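Local coordinates for protein nodulation fucosyltransferase NodZ (Bradyrhizobium sp., PDB 2HHC) that belongs to the nodulation protein Z family of bacterial fucosyltransferases and is built on the two-domain GT-B glycosyltransferase fold, at residues W26-A29 and G33-L36. Residues are numbered along the deposited sequence; the frame is centred on the assembly and turned at random.
Sequences WSYA and GRTL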
loop_
_atom_site.group_PDB
_atom_site.type_symbol
_atom_site.label_atom_id
_atom_site.label_comp_id
_atom_site.label_asym_id
_atom_site.label_seq_id
_atom_site.Cartn_x
_atom_site.Cartn_y
_atom_site.Cartn_z
ATOM N N TRP A 26 -11.336 1.664 -7.829
ATOM C CA TRP A 26 -12.500 0.831 -7.505
ATOM C C TRP A 26 -13.721 1.737 -7.257
ATOM O O TRP A 26 -14.833 1.481 -7.699
ATOM C CB TRP A 26 -12.188 -0.089 -6.274
ATOM C CG TRP A 26 -13.448 -0.828 -5.869
ATOM C CD1 TRP A 26 -13.914 -2.003 -6.363
ATOM C CD2 TRP A 26 -14.443 -0.345 -4.965
ATOM N NE1 TRP A 26 -15.106 -2.302 -5.784
ATOM C CE2 TRP A 26 -15.494 -1.271 -4.967
ATOM C CE3 TRP A 26 -14.534 0.809 -4.155
ATOM C CZ2 TRP A 26 -16.627 -1.104 -4.168
ATOM C CZ3 TRP A 26 -15.652 0.992 -3.392
ATOM C CH2 TRP A 26 -16.683 0.060 -3.403
ATOM N N SER A 27 -13.522 2.802 -6.494
ATOM C CA SER A 27 -14.611 3.649 -6.096
ATOM C C SER A 27 -15.234 4.306 -7.334
ATOM O O SER A 27 -16.440 4.394 -7.442
ATOM C CB SER A 27 -14.093 4.699 -5.118
ATOM O OG SER A 27 -15.123 5.603 -4.796
ATOM N N TYR A 28 -14.413 4.743 -8.277
ATOM C CA TYR A 28 -14.950 5.353 -9.496
ATOM C C TYR A 28 -15.652 4.311 -10.376
ATOM O O TYR A 28 -16.729 4.593 -10.923
ATOM C CB TYR A 28 -13.888 6.090 -10.294
ATOM C CG TYR A 28 -14.461 7.005 -11.330
ATOM C CD1 TYR A 28 -15.112 8.159 -10.960
ATOM C CD2 TYR A 28 -14.363 6.711 -12.698
ATOM C CE1 TYR A 28 -15.669 9.001 -11.885
ATOM C CE2 TYR A 28 -14.925 7.566 -13.655
ATOM C CZ TYR A 28 -15.566 8.715 -13.231
ATOM O OH TYR A 28 -16.139 9.619 -14.123
ATOM N N ALA A 29 -15.091 3.111 -10.454
ATOM C CA ALA A 29 -15.742 2.000 -11.188
ATOM C C ALA A 29 -17.116 1.685 -10.589
ATOM O O ALA A 29 -18.100 1.447 -11.303
ATOM C CB ALA A 29 -14.876 0.783 -11.171
ATOM N N GLY A 33 -20.456 2.310 -12.938
ATOM C CA GLY A 33 -20.862 1.083 -13.607
ATOM C C GLY A 33 -19.826 0.590 -14.582
ATOM O O GLY A 33 -20.168 0.144 -15.681
ATOM N N ARG A 34 -18.572 0.632 -14.167
ATOM C CA ARG A 34 -17.466 0.163 -15.006
ATOM C C ARG A 34 -16.825 -1.079 -14.417
ATOM O O ARG A 34 -16.832 -1.300 -13.194
ATOM C CB ARG A 34 -16.417 1.269 -15.163
ATOM C CG ARG A 34 -16.909 2.522 -15.876
ATOM C CD ARG A 34 -15.890 3.646 -15.731
ATOM N NE ARG A 34 -16.382 4.887 -16.326
ATOM C CZ ARG A 34 -16.127 5.301 -17.567
ATOM N NH1 ARG A 34 -15.413 4.568 -18.416
ATOM N NH2 ARG A 34 -16.606 6.462 -17.976
ATOM N N THR A 35 -16.132 -1.813 -15.285
ATOM C CA THR A 35 -15.336 -2.945 -14.880
ATOM C C THR A 35 -13.976 -2.425 -14.439
ATOM O O THR A 35 -13.370 -1.604 -15.101
ATOM C CB THR A 35 -15.217 -3.936 -16.038
ATOM O OG1 THR A 35 -16.496 -4.507 -16.250
ATOM C CG2 THR A 35 -14.184 -5.073 -15.791
ATOM N N LEU A 36 -13.453 -2.958 -13.324
ATOM C CA LEU A 36 -12.126 -2.619 -12.807
ATOM C C LEU A 36 -11.061 -3.587 -13.256
ATOM O O LEU A 36 -11.219 -4.798 -13.167
ATOM C CB LEU A 36 -12.141 -2.611 -11.288
ATOM C CG LEU A 36 -10.857 -2.285 -10.567
ATOM C CD1 LEU A 36 -10.450 -0.803 -10.782
ATOM C CD2 LEU A 36 -11.057 -2.526 -9.088
#
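The carbonyl oxygen of Ala-29, in the last turn of helix 15-32, takes a nearly straight hydrogen bond (171°) from Arg-34 N at 3.0 Å, while Gly-33, at positive phi, reverses the chain in a Schellman motif. The methyl of Ala-29 lies against the backbone of 34-36, its CB 3.5 Å from Arg-34 O. Beyond it, Leu-36 points back at the helix: its CD2 sits 3.9 Å from Trp-26 CB and meets the indole edge near Trp-26 CD1, in the ring plane, while Leu-36 CD1 rests 3.9 Å from Trp-26 N. The two side chains cross at about a right angle. This is the second half of a beta-alpha-beta crossover, strand 6-10, helix 15-32, strand 35-39, as in the Rossmann-like domains of GT-B proteins; Val-7 and Val-67 on the flanking strands also touch Ala-29. On the other flank Arg-34, extended from CG to NE, runs alongside Tyr-28 and points the same way, NE 4.1 Å from ring atom CE2, with guanidinium and ring planes 21° apart. Tyr-28 holds CG anti to its own N (chi1 -165°), which carries the ring toward the arginine. The loop at 120-121 fixes the far ends of both: Arg-34 NH2 forms a salt bridge with Asp-120, and Tyr-28 OH hydrogen-bonds to Ser-121 N. Trp-26 NE1 hydrogen-bonds to Ile-64 O.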